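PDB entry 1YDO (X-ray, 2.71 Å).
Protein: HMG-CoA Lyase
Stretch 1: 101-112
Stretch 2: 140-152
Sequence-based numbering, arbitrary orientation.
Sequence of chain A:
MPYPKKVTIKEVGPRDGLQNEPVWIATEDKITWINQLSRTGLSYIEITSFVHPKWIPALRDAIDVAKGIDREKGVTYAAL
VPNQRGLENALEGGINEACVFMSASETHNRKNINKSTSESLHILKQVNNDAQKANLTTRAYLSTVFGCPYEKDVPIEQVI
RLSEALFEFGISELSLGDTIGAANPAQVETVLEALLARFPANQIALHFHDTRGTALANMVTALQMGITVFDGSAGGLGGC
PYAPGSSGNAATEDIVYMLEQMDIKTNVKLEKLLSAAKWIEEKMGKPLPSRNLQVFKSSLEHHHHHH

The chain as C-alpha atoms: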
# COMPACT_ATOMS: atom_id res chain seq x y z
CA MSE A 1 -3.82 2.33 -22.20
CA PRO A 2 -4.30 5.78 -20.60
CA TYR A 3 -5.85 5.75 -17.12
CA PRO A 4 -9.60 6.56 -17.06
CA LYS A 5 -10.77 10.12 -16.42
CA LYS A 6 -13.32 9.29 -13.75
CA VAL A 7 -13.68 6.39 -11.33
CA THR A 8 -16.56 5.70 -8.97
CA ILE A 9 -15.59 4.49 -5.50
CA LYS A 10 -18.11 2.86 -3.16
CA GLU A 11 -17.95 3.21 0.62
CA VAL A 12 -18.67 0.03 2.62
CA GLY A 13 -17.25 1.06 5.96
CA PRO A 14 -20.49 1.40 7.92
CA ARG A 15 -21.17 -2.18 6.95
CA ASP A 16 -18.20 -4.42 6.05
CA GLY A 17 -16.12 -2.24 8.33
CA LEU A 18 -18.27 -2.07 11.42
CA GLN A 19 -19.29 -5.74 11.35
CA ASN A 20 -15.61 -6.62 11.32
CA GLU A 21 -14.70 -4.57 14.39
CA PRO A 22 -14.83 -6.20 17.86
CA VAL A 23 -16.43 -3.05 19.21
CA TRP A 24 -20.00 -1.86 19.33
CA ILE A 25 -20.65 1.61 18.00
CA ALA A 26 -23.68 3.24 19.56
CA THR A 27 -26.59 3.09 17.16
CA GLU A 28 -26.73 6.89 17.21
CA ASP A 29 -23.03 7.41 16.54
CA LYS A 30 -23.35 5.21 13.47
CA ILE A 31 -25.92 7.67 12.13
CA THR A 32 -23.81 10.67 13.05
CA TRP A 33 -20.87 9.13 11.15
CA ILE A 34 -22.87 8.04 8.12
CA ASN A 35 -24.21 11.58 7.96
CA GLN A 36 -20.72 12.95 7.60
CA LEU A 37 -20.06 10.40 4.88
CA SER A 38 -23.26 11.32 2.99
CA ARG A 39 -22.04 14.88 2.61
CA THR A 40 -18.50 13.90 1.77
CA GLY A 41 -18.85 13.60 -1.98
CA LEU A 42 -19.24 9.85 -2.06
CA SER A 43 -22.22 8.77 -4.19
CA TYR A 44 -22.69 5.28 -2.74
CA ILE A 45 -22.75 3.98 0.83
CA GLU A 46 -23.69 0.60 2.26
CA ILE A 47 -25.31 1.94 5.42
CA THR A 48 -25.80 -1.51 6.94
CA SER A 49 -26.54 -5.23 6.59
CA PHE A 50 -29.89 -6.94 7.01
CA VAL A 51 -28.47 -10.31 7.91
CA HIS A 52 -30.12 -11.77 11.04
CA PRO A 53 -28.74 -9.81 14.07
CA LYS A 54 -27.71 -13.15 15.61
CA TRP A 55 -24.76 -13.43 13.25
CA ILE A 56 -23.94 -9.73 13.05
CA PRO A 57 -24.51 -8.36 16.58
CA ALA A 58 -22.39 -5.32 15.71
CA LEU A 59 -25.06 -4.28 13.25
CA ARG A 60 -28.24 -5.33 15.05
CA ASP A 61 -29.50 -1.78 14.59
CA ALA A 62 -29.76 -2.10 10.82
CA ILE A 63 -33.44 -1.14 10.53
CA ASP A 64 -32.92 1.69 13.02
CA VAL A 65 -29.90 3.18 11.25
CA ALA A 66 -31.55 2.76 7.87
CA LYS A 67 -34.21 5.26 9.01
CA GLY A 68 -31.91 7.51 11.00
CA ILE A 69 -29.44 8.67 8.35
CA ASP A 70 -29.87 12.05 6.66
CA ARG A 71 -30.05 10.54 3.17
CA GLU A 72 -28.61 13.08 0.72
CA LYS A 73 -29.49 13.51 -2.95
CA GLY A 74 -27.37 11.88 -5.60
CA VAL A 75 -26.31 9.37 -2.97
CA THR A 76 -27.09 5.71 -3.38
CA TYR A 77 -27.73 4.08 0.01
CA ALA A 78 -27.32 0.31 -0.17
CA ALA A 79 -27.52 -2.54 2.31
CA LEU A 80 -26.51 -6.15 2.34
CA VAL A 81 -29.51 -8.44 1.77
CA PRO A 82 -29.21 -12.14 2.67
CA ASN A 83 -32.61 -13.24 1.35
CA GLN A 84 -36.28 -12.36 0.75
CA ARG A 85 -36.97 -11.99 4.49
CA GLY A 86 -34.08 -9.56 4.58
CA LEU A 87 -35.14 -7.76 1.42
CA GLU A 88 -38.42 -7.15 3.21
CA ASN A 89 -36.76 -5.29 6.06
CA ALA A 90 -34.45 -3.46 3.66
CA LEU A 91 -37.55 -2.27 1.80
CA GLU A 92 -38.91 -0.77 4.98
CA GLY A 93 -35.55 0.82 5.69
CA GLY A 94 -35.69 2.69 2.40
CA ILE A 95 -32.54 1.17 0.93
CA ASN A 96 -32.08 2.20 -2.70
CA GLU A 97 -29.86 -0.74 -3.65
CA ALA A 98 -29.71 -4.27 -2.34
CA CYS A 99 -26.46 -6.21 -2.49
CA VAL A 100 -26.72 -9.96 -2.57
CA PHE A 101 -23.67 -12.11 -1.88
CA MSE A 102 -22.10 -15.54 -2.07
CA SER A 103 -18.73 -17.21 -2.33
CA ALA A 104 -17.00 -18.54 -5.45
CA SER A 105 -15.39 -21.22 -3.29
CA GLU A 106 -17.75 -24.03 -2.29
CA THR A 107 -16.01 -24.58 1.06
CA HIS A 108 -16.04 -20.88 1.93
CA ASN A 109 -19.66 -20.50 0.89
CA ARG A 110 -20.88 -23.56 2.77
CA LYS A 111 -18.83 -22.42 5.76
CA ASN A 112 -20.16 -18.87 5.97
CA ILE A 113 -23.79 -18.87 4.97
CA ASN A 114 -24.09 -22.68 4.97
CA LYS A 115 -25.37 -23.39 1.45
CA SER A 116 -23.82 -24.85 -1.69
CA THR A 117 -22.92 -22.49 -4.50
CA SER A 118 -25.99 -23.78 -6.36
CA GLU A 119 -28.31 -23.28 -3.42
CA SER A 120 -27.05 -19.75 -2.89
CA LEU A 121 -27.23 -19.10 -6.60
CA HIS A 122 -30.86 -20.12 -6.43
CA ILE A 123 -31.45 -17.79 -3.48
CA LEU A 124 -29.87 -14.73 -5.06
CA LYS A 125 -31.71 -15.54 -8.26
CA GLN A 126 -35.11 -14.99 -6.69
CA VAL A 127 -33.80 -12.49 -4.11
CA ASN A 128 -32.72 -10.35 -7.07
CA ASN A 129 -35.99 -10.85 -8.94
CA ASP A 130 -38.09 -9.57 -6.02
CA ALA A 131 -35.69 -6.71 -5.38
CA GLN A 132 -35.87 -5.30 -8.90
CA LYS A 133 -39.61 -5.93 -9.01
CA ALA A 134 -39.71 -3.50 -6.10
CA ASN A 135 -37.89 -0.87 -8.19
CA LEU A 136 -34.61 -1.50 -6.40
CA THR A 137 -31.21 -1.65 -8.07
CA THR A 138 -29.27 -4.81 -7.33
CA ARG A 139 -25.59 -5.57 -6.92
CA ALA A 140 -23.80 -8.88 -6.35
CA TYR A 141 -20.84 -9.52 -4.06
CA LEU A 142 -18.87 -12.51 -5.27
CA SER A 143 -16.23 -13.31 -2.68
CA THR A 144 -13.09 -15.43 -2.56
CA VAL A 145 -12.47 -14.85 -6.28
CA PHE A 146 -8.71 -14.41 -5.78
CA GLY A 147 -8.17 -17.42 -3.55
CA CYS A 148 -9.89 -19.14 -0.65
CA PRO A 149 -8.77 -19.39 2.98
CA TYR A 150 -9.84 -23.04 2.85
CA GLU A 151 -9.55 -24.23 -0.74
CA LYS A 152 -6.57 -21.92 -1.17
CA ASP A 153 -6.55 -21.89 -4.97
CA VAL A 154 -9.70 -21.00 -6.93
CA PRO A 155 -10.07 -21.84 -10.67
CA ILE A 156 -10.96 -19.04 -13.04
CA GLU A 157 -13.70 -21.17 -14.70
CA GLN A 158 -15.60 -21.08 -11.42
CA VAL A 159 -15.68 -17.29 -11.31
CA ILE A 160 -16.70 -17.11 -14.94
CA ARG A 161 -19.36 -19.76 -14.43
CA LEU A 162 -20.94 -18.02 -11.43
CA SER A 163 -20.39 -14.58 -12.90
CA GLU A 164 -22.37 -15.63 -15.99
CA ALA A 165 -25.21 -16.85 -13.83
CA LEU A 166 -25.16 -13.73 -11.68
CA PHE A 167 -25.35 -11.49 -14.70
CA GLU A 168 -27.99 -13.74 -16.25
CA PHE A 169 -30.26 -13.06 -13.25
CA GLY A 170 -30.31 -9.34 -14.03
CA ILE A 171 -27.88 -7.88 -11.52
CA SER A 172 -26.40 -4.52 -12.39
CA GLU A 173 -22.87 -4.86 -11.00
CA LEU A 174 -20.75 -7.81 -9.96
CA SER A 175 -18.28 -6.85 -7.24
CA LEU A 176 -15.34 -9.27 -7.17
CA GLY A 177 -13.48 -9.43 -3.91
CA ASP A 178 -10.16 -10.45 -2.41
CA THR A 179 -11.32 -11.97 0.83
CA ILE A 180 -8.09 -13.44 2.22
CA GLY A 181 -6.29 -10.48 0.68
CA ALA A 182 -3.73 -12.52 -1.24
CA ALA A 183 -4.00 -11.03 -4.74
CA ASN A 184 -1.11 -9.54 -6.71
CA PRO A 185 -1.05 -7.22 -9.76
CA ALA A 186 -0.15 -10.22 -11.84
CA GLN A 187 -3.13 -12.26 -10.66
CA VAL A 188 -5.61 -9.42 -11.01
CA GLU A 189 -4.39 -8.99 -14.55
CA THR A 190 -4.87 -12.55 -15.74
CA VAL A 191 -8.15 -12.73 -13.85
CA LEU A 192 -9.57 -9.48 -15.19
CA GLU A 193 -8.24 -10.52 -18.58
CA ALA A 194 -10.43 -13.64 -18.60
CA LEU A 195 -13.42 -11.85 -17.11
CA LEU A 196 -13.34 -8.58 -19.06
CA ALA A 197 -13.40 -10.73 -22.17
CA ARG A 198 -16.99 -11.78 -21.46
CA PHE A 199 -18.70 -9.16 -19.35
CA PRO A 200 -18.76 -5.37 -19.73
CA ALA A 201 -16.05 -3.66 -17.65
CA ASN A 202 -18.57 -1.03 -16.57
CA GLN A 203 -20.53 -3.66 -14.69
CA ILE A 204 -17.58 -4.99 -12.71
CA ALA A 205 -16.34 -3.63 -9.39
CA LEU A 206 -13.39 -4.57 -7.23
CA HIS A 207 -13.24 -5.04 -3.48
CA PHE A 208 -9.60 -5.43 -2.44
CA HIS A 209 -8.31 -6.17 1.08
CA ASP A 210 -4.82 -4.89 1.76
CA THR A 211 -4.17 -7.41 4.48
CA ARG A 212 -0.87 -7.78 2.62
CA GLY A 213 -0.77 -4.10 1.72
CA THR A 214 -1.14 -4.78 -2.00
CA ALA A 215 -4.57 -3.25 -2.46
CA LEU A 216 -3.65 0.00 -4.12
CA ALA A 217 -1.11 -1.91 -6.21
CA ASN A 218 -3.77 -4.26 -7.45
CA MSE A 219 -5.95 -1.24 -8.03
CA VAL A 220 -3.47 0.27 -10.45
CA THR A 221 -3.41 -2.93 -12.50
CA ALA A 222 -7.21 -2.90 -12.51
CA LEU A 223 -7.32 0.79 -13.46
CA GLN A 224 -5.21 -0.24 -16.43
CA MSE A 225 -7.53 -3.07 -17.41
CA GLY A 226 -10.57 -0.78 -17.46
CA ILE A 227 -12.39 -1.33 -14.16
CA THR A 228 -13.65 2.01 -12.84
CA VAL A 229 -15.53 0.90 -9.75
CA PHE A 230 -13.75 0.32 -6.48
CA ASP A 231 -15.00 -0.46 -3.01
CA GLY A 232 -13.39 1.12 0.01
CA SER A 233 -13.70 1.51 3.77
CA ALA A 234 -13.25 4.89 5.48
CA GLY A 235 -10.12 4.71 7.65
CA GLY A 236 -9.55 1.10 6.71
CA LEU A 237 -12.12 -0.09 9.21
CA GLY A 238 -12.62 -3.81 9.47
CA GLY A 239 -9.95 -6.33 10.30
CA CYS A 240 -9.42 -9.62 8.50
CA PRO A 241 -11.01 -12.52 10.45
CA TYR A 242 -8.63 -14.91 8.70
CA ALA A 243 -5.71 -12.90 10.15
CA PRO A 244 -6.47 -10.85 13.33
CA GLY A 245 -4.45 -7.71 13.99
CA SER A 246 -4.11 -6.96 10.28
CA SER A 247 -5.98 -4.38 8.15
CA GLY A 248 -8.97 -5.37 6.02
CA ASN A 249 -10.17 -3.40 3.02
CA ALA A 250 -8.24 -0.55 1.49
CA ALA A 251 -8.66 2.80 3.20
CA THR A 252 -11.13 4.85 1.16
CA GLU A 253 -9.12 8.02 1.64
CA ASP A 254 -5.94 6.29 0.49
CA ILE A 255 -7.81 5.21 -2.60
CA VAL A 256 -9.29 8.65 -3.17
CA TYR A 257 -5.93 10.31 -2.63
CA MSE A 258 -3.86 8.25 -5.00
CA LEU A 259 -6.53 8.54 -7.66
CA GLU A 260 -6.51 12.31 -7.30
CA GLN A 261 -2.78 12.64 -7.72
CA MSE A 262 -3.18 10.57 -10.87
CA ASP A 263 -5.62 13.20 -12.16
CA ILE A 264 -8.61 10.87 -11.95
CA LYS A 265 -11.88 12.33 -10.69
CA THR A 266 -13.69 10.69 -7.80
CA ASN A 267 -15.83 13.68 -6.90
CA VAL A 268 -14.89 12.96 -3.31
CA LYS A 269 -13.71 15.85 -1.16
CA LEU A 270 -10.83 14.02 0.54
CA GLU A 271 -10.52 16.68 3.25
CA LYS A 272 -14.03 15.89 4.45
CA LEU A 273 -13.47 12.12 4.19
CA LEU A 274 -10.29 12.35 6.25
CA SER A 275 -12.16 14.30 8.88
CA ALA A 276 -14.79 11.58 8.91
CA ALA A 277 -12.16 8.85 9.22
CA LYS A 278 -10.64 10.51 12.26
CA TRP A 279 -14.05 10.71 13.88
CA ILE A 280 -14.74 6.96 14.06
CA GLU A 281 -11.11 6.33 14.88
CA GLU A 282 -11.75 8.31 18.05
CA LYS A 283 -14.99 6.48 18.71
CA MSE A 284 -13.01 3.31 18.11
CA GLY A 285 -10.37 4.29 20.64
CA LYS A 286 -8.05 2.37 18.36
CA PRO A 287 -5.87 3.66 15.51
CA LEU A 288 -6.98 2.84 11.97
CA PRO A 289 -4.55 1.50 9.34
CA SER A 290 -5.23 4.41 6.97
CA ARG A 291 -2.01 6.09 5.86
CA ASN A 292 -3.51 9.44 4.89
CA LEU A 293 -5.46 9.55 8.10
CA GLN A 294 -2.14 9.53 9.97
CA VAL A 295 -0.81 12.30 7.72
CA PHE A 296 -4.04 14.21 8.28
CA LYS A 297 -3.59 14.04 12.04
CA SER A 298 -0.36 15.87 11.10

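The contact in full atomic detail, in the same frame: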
# COMPACT_ATOMS: atom_id res chain seq x y z
N PHE A 101 -25.03 -11.63 -1.99
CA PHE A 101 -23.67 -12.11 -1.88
C PHE A 101 -23.58 -13.61 -1.80
O PHE A 101 -24.54 -14.30 -1.45
CB PHE A 101 -22.99 -11.54 -0.64
CG PHE A 101 -23.72 -11.81 0.64
CD1 PHE A 101 -24.81 -11.02 1.00
CD2 PHE A 101 -23.35 -12.87 1.46
CE1 PHE A 101 -25.54 -11.29 2.17
CE2 PHE A 101 -24.07 -13.15 2.63
CZ PHE A 101 -25.17 -12.36 2.98
N MSE A 102 -22.39 -14.12 -2.12
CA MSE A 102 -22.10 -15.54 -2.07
C MSE A 102 -20.62 -15.73 -2.34
O MSE A 102 -19.94 -14.80 -2.75
CB MSE A 102 -22.92 -16.30 -3.12
CG MSE A 102 -22.48 -16.06 -4.54
SE MSE A 102 -23.44 -17.21 -5.77
CE MSE A 102 -22.46 -18.86 -5.45
N SER A 103 -20.14 -16.94 -2.11
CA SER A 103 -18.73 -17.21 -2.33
C SER A 103 -18.50 -18.05 -3.59
O SER A 103 -19.33 -18.89 -3.97
CB SER A 103 -18.15 -17.93 -1.12
OG SER A 103 -16.78 -18.25 -1.32
N ALA A 104 -17.38 -17.80 -4.25
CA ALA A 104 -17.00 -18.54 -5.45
C ALA A 104 -16.56 -19.93 -5.02
O ALA A 104 -16.82 -20.93 -5.70
CB ALA A 104 -15.87 -17.82 -6.16
N SER A 105 -15.88 -19.98 -3.87
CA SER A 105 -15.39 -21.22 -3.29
C SER A 105 -16.54 -21.95 -2.60
O SER A 105 -17.29 -21.36 -1.82
CB SER A 105 -14.29 -20.94 -2.26
OG SER A 105 -14.35 -21.85 -1.19
N GLU A 106 -16.68 -23.24 -2.89
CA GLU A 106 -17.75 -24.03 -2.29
C GLU A 106 -17.56 -24.09 -0.77
O GLU A 106 -18.47 -23.81 -0.00
CB GLU A 106 -17.74 -25.46 -2.86
CG GLU A 106 -19.02 -26.25 -2.60
CD GLU A 106 -20.11 -25.93 -3.60
OE1 GLU A 106 -21.30 -26.17 -3.28
OE2 GLU A 106 -19.78 -25.46 -4.72
N THR A 107 -16.34 -24.45 -0.36
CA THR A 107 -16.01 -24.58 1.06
C THR A 107 -16.29 -23.29 1.83
O THR A 107 -16.90 -23.32 2.90
CB THR A 107 -14.54 -24.97 1.25
OG1 THR A 107 -14.24 -26.10 0.42
CG2 THR A 107 -14.27 -25.33 2.71
N HIS A 108 -15.84 -22.17 1.29
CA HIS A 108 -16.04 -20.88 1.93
C HIS A 108 -17.52 -20.55 2.02
O HIS A 108 -18.01 -20.08 3.05
CB HIS A 108 -15.34 -19.76 1.15
CG HIS A 108 -15.46 -18.41 1.80
ND1 HIS A 108 -14.91 -18.13 3.04
CD2 HIS A 108 -16.06 -17.28 1.39
CE1 HIS A 108 -15.18 -16.88 3.35
NE2 HIS A 108 -15.87 -16.33 2.37
N ASN A 109 -18.23 -20.79 0.93
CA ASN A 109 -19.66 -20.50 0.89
C ASN A 109 -20.39 -21.33 1.94
O ASN A 109 -21.07 -20.81 2.82
CB ASN A 109 -20.21 -20.81 -0.50
CG ASN A 109 -21.50 -20.09 -0.79
OD1 ASN A 109 -22.43 -20.67 -1.35
ND2 ASN A 109 -21.57 -18.82 -0.42
N ARG A 110 -20.23 -22.65 1.83
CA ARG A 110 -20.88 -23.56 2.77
C ARG A 110 -20.49 -23.27 4.21
O ARG A 110 -21.26 -23.52 5.14
CB ARG A 110 -20.55 -25.01 2.40
CG ARG A 110 -21.07 -26.05 3.40
CD ARG A 110 -21.54 -27.31 2.70
NE ARG A 110 -22.78 -27.11 1.96
CZ ARG A 110 -23.94 -26.74 2.52
NH1 ARG A 110 -25.02 -26.57 1.77
NH2 ARG A 110 -24.00 -26.54 3.83
N LYS A 111 -19.29 -22.73 4.41
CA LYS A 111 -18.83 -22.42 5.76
C LYS A 111 -18.85 -20.92 5.99
O LYS A 111 -17.83 -20.31 6.33
CB LYS A 111 -17.41 -22.97 5.97
CG LYS A 111 -16.98 -23.04 7.43
CD LYS A 111 -15.68 -23.82 7.58
CE LYS A 111 -15.33 -24.03 9.05
NZ LYS A 111 -14.02 -24.73 9.27
N ASN A 112 -20.02 -20.31 5.81
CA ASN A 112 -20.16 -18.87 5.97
C ASN A 112 -21.64 -18.54 6.00
O ASN A 112 -22.11 -17.81 6.87
CB ASN A 112 -19.51 -18.13 4.80
CG ASN A 112 -18.42 -17.18 5.25
OD1 ASN A 112 -17.82 -16.47 4.43
ND2 ASN A 112 -18.14 -17.15 6.55
N ALA A 140 -24.27 -7.61 -6.88
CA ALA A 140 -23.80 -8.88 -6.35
C ALA A 140 -22.37 -8.78 -5.81
O ALA A 140 -21.52 -8.10 -6.38
CB ALA A 140 -23.89 -9.97 -7.42
N TYR A 141 -22.13 -9.49 -4.72
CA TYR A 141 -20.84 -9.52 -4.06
C TYR A 141 -20.26 -10.91 -4.14
O TYR A 141 -20.54 -11.74 -3.27
CB TYR A 141 -21.02 -9.15 -2.59
CG TYR A 141 -20.45 -7.82 -2.21
CD1 TYR A 141 -19.10 -7.57 -2.34
CD2 TYR A 141 -21.27 -6.80 -1.70
CE1 TYR A 141 -18.56 -6.36 -1.98
CE2 TYR A 141 -20.75 -5.58 -1.33
CZ TYR A 141 -19.39 -5.36 -1.48
OH TYR A 141 -18.83 -4.17 -1.13
N LEU A 142 -19.47 -11.19 -5.16
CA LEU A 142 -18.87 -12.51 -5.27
C LEU A 142 -17.56 -12.49 -4.48
O LEU A 142 -16.66 -11.72 -4.79
CB LEU A 142 -18.60 -12.81 -6.74
CG LEU A 142 -18.74 -14.27 -7.16
CD1 LEU A 142 -18.27 -14.42 -8.60
CD2 LEU A 142 -17.92 -15.16 -6.25
N SER A 143 -17.44 -13.33 -3.46
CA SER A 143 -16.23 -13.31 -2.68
C SER A 143 -15.32 -14.48 -2.99
O SER A 143 -15.69 -15.38 -3.74
CB SER A 143 -16.55 -13.30 -1.19
OG SER A 143 -17.24 -14.46 -0.81
N THR A 144 -14.13 -14.42 -2.40
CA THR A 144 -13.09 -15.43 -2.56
C THR A 144 -12.75 -15.72 -4.03
O THR A 144 -12.46 -16.86 -4.39
CB THR A 144 -13.49 -16.73 -1.80
OG1 THR A 144 -12.35 -17.58 -1.67
CG2 THR A 144 -14.58 -17.47 -2.53
N VAL A 145 -12.77 -14.68 -4.86
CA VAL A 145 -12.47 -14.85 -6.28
C VAL A 145 -10.97 -14.90 -6.56
O VAL A 145 -10.55 -15.40 -7.60
CB VAL A 145 -13.09 -13.73 -7.14
CG1 VAL A 145 -14.58 -13.65 -6.89
CG2 VAL A 145 -12.45 -12.41 -6.83
N PHE A 146 -10.17 -14.41 -5.62
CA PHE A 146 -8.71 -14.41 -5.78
C PHE A 146 -8.05 -15.38 -4.81
O PHE A 146 -6.92 -15.14 -4.37
CB PHE A 146 -8.14 -13.01 -5.55
CG PHE A 146 -8.47 -12.04 -6.63
CD1 PHE A 146 -7.89 -12.16 -7.88
CD2 PHE A 146 -9.39 -11.02 -6.41
CE1 PHE A 146 -8.21 -11.26 -8.90
CE2 PHE A 146 -9.72 -10.11 -7.43
CZ PHE A 146 -9.13 -10.24 -8.67
N GLY A 147 -8.74 -16.45 -4.47
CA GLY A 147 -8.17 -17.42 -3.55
C GLY A 147 -9.06 -17.59 -2.35
O GLY A 147 -9.72 -16.65 -1.92
N CYS A 148 -9.07 -18.81 -1.81
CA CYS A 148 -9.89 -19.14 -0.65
C CYS A 148 -9.04 -19.47 0.57
O CYS A 148 -7.97 -20.04 0.47
CB CYS A 148 -10.78 -20.35 -0.98
SG CYS A 148 -11.84 -20.92 0.38
N PRO A 149 -9.53 -19.10 1.76
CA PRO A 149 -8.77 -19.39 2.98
C PRO A 149 -8.76 -20.90 3.28
O PRO A 149 -7.92 -21.40 4.03
CB PRO A 149 -9.52 -18.58 4.04
CG PRO A 149 -10.92 -18.61 3.56
CD PRO A 149 -10.76 -18.34 2.08
N TYR A 150 -9.70 -21.61 2.66
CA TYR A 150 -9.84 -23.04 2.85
C TYR A 150 -9.36 -23.83 1.63
O TYR A 150 -8.48 -24.69 1.74
CB TYR A 150 -11.30 -23.38 3.13
CG TYR A 150 -11.91 -22.62 4.29
CD1 TYR A 150 -13.14 -21.98 4.16
CD2 TYR A 150 -11.27 -22.57 5.54
CE1 TYR A 150 -13.73 -21.33 5.22
CE2 TYR A 150 -11.86 -21.92 6.62
CZ TYR A 150 -13.09 -21.31 6.44
OH TYR A 150 -13.71 -20.70 7.51
N GLU A 151 -9.93 -23.54 0.47
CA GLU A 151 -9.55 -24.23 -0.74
C GLU A 151 -8.27 -23.66 -1.33
O GLU A 151 -7.74 -24.18 -2.31
CB GLU A 151 -10.66 -24.15 -1.78
CG GLU A 151 -11.97 -24.73 -1.32
CD GLU A 151 -12.98 -24.85 -2.43
OE1 GLU A 151 -14.14 -25.21 -2.15
OE2 GLU A 151 -12.61 -24.58 -3.60
N LYS A 152 -7.78 -22.59 -0.72
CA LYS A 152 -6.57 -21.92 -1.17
C LYS A 152 -6.69 -21.42 -2.60
O LYS A 152 -6.99 -20.25 -2.83
CB LYS A 152 -5.37 -22.86 -1.06
CG LYS A 152 -4.12 -22.19 -0.52
CD LYS A 152 -4.34 -21.63 0.88
CE LYS A 152 -4.74 -22.73 1.87
NZ LYS A 152 -5.09 -22.21 3.24
O HOH W 1 -14.83 -24.20 -4.95

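Neighbouring parallel strands often continue into loops that prolong their contact, and HMG-CoA lyase offers a compact example. At its apolar centre, CB of Ala-104 meets CD2 of Leu-142 at 3.4 Å, just where stretch 1 leaves its strand. Three residues earlier in stretch 1, CB of Phe-101 lies 3.7 Å from CB of Tyr-141; these paired side chains share a sheet face with Ser-103 and Ser-143, whereas Met-102, a selenomethionine, and Leu-142 occupy the other.

Between these two faces the backbones run parallel, inclined by 17°, and are stitched in the staggered pattern typical of such strands. Met-102 N donates to Tyr-141 O (3.2 Å), Ser-143 N to Met-102 O (3.0 Å), and Ala-104 N to Ser-143 O (3.0 Å), so Met-102 bonds to the residues flanking its partner Leu-142.

Farther out, the short helix of stretch 1 rests against the loop of stretch 2. Tyr-150 covers much of this flank, its CD1 3.8 Å from His-108 CA and its CB 3.6 Å from Thr-107 CG2. Ser-105 caps the helix, its OG accepting from His-108 N at 2.9 Å. At the polar edge, Glu-151 OE1 accepts from Thr-107 N (2.9 Å) and Thr-107 OG1 (2.7 Å), placing a carboxylate at the helix's N-terminal end, where backbone amides lack helical acceptors. A water bridges Glu-106 N and Glu-151 OE2.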